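Local coordinates for surface presentation of antigens protein spaS (Salmonella typhimurium, PDB 3C01) that takes part in the type III secretion pathway that presents the determinants Salmonella needs for entry into mammalian cells, at residues B[50-55]-B[65-70]; B[55-58]-B[62-65]. One frame throughout, in Å; residues are numbered along the deposited sequence.

Interaction 1: B[50-55]-B[65-70]; sequences ARSLFK and LEEIDE
Ser-52 and Glu-67 meet through one hydrogen bond, the hydroxyl OG of Ser-52 donating to OE2 of Glu-67. The modelled OG to OE2 distance is 2.5 Å, a value too doubtful at this resolution to be read as a specially strong bond. With chi1 at 65°, OG of Ser-52 sits between its own N and carbonyl carbon and is turned across the gap to the carboxylate. Beside this polar pair, the methyl CD2 of Leu-53 packs on the aliphatic part of Glu-67, 3.9 Å from its CG and 4.0 Å from its CB. The two side chains cross at a slant, and the Glu-67 chain bends at chi2 (113°), its methylenes staying by the leucine while the carboxylate swings over to the serine.

These are helix-to-helix contacts, joining helix 47-56 to the beginning of helix 65-84 in the C-terminal domain of an FlhB/YscU-type exporter. The backbones stay apart, with CA of Leu-53 and CA of Glu-67 7.6 Å from each other, so the side chains bridge the gap.

A second layer positions the pair. OG of Ser-52 is also within hydrogen-bonding reach of the carbonyl of Lys-48, one turn earlier in its own helix, so that carbonyl and the carboxylate must share the single hydroxyl proton. OE1 of Glu-67 is probably hydrogen-bonded to Thr-56 OG1 at the end of that helix. Both carboxylate oxygens of the buried Glu-67 thus have a hydroxyl of helix 47-56 beside them, which would restrict rotation of the group. Farther out, Leu-53 leans on Ile-6 of strand 4-9, and Glu-70 reaches Leu-49.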
loop_
_atom_site.group_PDB
_atom_site.type_symbol
_atom_site.label_atom_id
_atom_site.label_comp_id
_atom_site.label_asym_id
_atom_site.label_seq_id
_atom_site.Cartn_x
_atom_site.Cartn_y
_atom_site.Cartn_z
ATOM N N ALA B 50 -0.472 8.356 4.525
ATOM C CA ALA B 50 -0.050 8.530 3.118
ATOM C C ALA B 50 0.986 9.622 3.033
ATOM O O ALA B 50 2.022 9.483 2.379
ATOM C CB ALA B 50 -1.236 8.883 2.209
ATOM N N ARG B 51 0.682 10.721 3.697
ATOM C CA ARG B 51 1.513 11.899 3.612
ATOM C C ARG B 51 2.898 11.677 4.212
ATOM O O ARG B 51 3.900 12.131 3.681
ATOM C CB ARG B 51 0.819 13.056 4.299
ATOM C CG ARG B 51 0.914 14.336 3.536
ATOM C CD ARG B 51 -0.392 15.131 3.510
ATOM N NE ARG B 51 -0.914 15.322 2.144
ATOM C CZ ARG B 51 -0.272 15.953 1.140
ATOM N NH1 ARG B 51 0.976 16.450 1.289
ATOM N NH2 ARG B 51 -0.875 16.075 -0.042
ATOM N N SER B 52 2.968 10.958 5.312
ATOM C CA SER B 52 4.222 10.840 5.957
ATOM C C SER B 52 5.087 9.729 5.328
ATOM O O SER B 52 6.308 9.907 5.232
ATOM C CB SER B 52 4.054 10.737 7.486
ATOM O OG SER B 52 3.385 9.568 7.872
ATOM N N LEU B 53 4.494 8.605 4.904
ATOM C CA LEU B 53 5.250 7.632 4.130
ATOM C C LEU B 53 5.801 8.267 2.869
ATOM O O LEU B 53 6.972 8.039 2.519
ATOM C CB LEU B 53 4.418 6.462 3.732
ATOM C CG LEU B 53 3.980 5.524 4.856
ATOM C CD1 LEU B 53 2.868 4.552 4.337
ATOM C CD2 LEU B 53 5.186 4.765 5.496
ATOM N N PHE B 54 5.001 9.103 2.213
ATOM C CA PHE B 54 5.469 9.827 1.021
ATOM C C PHE B 54 6.714 10.652 1.336
ATOM O O PHE B 54 7.664 10.669 0.574
ATOM C CB PHE B 54 4.396 10.756 0.464
ATOM C CG PHE B 54 4.838 11.493 -0.750
ATOM C CD1 PHE B 54 5.049 10.817 -1.946
ATOM C CD2 PHE B 54 5.109 12.851 -0.702
ATOM C CE1 PHE B 54 5.516 11.500 -3.080
ATOM C CE2 PHE B 54 5.567 13.528 -1.838
ATOM C CZ PHE B 54 5.765 12.842 -3.026
ATOM N N LYS B 55 6.720 11.300 2.488
ATOM C CA LYS B 55 7.795 12.207 2.849
ATOM C C LYS B 55 9.030 11.440 3.265
ATOM O O LYS B 55 10.105 11.752 2.845
ATOM C CB LYS B 55 7.331 13.138 3.967
ATOM C CG LYS B 55 8.183 14.368 4.140
ATOM C CD LYS B 55 8.460 14.716 5.628
ATOM C CE LYS B 55 7.199 14.687 6.517
ATOM N NZ LYS B 55 7.426 15.508 7.788
ATOM N N LEU B 65 11.855 2.280 11.100
ATOM C CA LEU B 65 11.396 2.139 12.474
ATOM C C LEU B 65 10.470 3.289 12.903
ATOM O O LEU B 65 9.613 3.130 13.749
ATOM C CB LEU B 65 12.595 2.016 13.431
ATOM C CG LEU B 65 13.404 0.697 13.400
ATOM C CD1 LEU B 65 13.539 0.134 11.954
ATOM C CD2 LEU B 65 14.791 0.900 14.052
ATOM N N GLU B 66 10.652 4.449 12.311
ATOM C CA GLU B 66 9.768 5.593 12.514
ATOM C C GLU B 66 8.301 5.215 12.297
ATOM O O GLU B 66 7.453 5.503 13.125
ATOM C CB GLU B 66 10.173 6.624 11.473
ATOM C CG GLU B 66 9.659 8.054 11.558
ATOM C CD GLU B 66 10.373 8.932 10.470
ATOM O OE1 GLU B 66 10.562 8.420 9.315
ATOM O OE2 GLU B 66 10.766 10.099 10.769
ATOM N N GLU B 67 8.010 4.555 11.181
ATOM C CA GLU B 67 6.634 4.299 10.787
ATOM C C GLU B 67 6.186 2.865 10.889
ATOM O O GLU B 67 5.018 2.568 10.614
ATOM C CB GLU B 67 6.410 4.754 9.346
ATOM C CG GLU B 67 5.405 5.913 9.192
ATOM C CD GLU B 67 6.042 7.180 8.706
ATOM O OE1 GLU B 67 7.287 7.229 8.538
ATOM O OE2 GLU B 67 5.287 8.149 8.493
ATOM N N ILE B 68 7.094 1.985 11.282
ATOM C CA ILE B 68 6.820 0.558 11.277
ATOM C C ILE B 68 5.615 0.196 12.143
ATOM O O ILE B 68 4.779 -0.609 11.717
ATOM C CB ILE B 68 8.087 -0.287 11.707
ATOM C CG1 ILE B 68 7.851 -1.790 11.511
ATOM C CG2 ILE B 68 8.464 -0.059 13.143
ATOM C CD1 ILE B 68 7.510 -2.211 10.097
ATOM N N ASP B 69 5.517 0.769 13.345
ATOM C CA ASP B 69 4.444 0.368 14.258
ATOM C C ASP B 69 3.071 0.755 13.730
ATOM O O ASP B 69 2.098 -0.002 13.874
ATOM C CB ASP B 69 4.652 0.935 15.673
ATOM C CG ASP B 69 5.935 0.408 16.334
ATOM O OD1 ASP B 69 6.319 -0.763 16.076
ATOM O OD2 ASP B 69 6.573 1.165 17.113
ATOM N N GLU B 70 2.990 1.929 13.116
ATOM C CA GLU B 70 1.735 2.366 12.515
ATOM C C GLU B 70 1.341 1.469 11.335
ATOM O O GLU B 70 0.213 1.041 11.245
ATOM C CB GLU B 70 1.877 3.789 12.061
ATOM C CG GLU B 70 0.597 4.456 11.733
ATOM C CD GLU B 70 0.744 5.972 11.645
ATOM O OE1 GLU B 70 -0.311 6.647 11.549
ATOM O OE2 GLU B 70 1.910 6.486 11.677
#

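Interaction 2: B[55-58]-B[62-65]; sequences KTHR and LVSL
This is a side-chain-to-backbone link across the connection between helix 47-56 and helix 65-84, with the imidazole of His-57 bound to the chain just ahead of the second helix. NE2 of His-57 accepts the backbone N-H of Ser-64 at 2.9 Å, with an N-H...N angle of 162° and the donor in the ring plane. The other ring nitrogen, ND1, donates to Thr-56 OG1 at 2.7 Å, again at the ring edge, so the buried imidazole is gripped at both nitrogens and its rotation should be fixed. This pattern fits a ring carrying its hydrogen on ND1.

The ring edge also faces the loop through CD2 of His-57, 3.4 Å from the carbonyl O of Leu-62. OG of Ser-64, set between its own N and carbonyl carbon, is thereby turned back to the CE1-NE2 side of the ring. His-57 is the first residue to leave helical geometry after helix 47-56, and CG anti to its carbonyl carbon (chi1 -68°) directs the ring to the returning chain.

His-57 also touches Ile-20 of strand 19-25 and Glu-67 of helix 65-84, while Val-63 packs between that strand, at Ile-20, and that helix, at Ile-68 and Val-71.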
loop_
_atom_site.group_PDB
_atom_site.type_symbol
_atom_site.label_atom_id
_atom_site.label_comp_id
_atom_site.label_asym_id
_atom_site.label_seq_id
_atom_site.Cartn_x
_atom_site.Cartn_y
_atom_site.Cartn_z
ATOM N N LYS B 55 6.720 11.300 2.488
ATOM C CA LYS B 55 7.795 12.207 2.849
ATOM C C LYS B 55 9.030 11.440 3.265
ATOM O O LYS B 55 10.105 11.752 2.845
ATOM C CB LYS B 55 7.331 13.138 3.967
ATOM C CG LYS B 55 8.183 14.368 4.140
ATOM C CD LYS B 55 8.460 14.716 5.628
ATOM C CE LYS B 55 7.199 14.687 6.517
ATOM N NZ LYS B 55 7.426 15.508 7.788
ATOM N N THR B 56 8.856 10.383 4.039
ATOM C CA THR B 56 9.990 9.660 4.650
ATOM C C THR B 56 10.590 8.568 3.751
ATOM O O THR B 56 11.787 8.400 3.740
ATOM C CB THR B 56 9.568 9.033 6.014
ATOM O OG1 THR B 56 8.380 8.217 5.844
ATOM C CG2 THR B 56 9.264 10.139 7.028
ATOM N N HIS B 57 9.770 7.860 2.977
ATOM C CA HIS B 57 10.215 6.706 2.210
ATOM C C HIS B 57 10.247 6.947 0.684
ATOM O O HIS B 57 9.764 7.951 0.203
ATOM C CB HIS B 57 9.277 5.542 2.488
ATOM C CG HIS B 57 9.363 5.011 3.874
ATOM N ND1 HIS B 57 8.960 5.732 4.975
ATOM C CD2 HIS B 57 9.782 3.811 4.342
ATOM C CE1 HIS B 57 9.172 5.015 6.067
ATOM N NE2 HIS B 57 9.654 3.839 5.709
ATOM N N ARG B 58 10.817 5.991 -0.042
ATOM C CA ARG B 58 10.860 5.940 -1.496
ATOM C C ARG B 58 10.539 4.508 -1.961
ATOM O O ARG B 58 10.606 3.527 -1.178
ATOM C CB ARG B 58 12.282 6.284 -2.016
ATOM C CG ARG B 58 12.753 7.735 -1.750
ATOM C CD ARG B 58 11.669 8.712 -2.194
ATOM N NE ARG B 58 12.068 10.098 -2.073
ATOM C CZ ARG B 58 11.646 10.952 -1.131
ATOM N NH1 ARG B 58 12.097 12.188 -1.159
ATOM N NH2 ARG B 58 10.820 10.605 -0.160
ATOM N N LEU B 62 12.376 -0.688 2.612
ATOM C CA LEU B 62 11.731 -1.245 3.770
ATOM C C LEU B 62 11.128 -0.103 4.605
ATOM O O LEU B 62 11.685 1.011 4.689
ATOM C CB LEU B 62 12.752 -1.994 4.581
ATOM C CG LEU B 62 12.997 -3.477 4.284
ATOM C CD1 LEU B 62 12.974 -3.789 2.826
ATOM C CD2 LEU B 62 14.311 -3.871 4.928
ATOM N N VAL B 63 9.987 -0.384 5.224
ATOM C CA VAL B 63 9.374 0.530 6.153
ATOM C C VAL B 63 10.298 0.723 7.373
ATOM O O VAL B 63 10.666 -0.233 8.034
ATOM C CB VAL B 63 7.975 -0.012 6.565
ATOM C CG1 VAL B 63 7.300 0.869 7.637
ATOM C CG2 VAL B 63 7.089 -0.136 5.317
ATOM N N SER B 64 10.677 1.963 7.664
ATOM C CA SER B 64 11.662 2.270 8.694
ATOM C C SER B 64 11.017 2.287 10.073
ATOM O O SER B 64 9.799 2.341 10.196
ATOM C CB SER B 64 12.241 3.640 8.419
ATOM O OG SER B 64 11.176 4.574 8.449
ATOM N N LEU B 65 11.855 2.280 11.100
ATOM C CA LEU B 65 11.396 2.139 12.474
ATOM C C LEU B 65 10.470 3.289 12.903
ATOM O O LEU B 65 9.613 3.130 13.749
ATOM C CB LEU B 65 12.595 2.016 13.431
ATOM C CG LEU B 65 13.404 0.697 13.400
ATOM C CD1 LEU B 65 13.539 0.134 11.954
ATOM C CD2 LEU B 65 14.791 0.900 14.052
#

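Overall arrangement
Both interactions tie the second half of helix 47-56, or the residue just after it, to the chain that follows, and their centres lie about 6 Å apart. Interaction 1 is the more buried, a helix-to-helix pairing of a carboxylate with a hydroxyl, beside which aliphatic groups pack. Interaction 2 is only partly buried, spans the connection from the end of helix 47-56 to the loop before helix 65-84, and depends on a ring nitrogen taking a backbone N-H. Thr-56 stands at the junction of the two contacts. Nearby, CG1 of Val-63 packs 3.7 Å from CA of Ile-68, an apolar bridge between loop and helix 65-84.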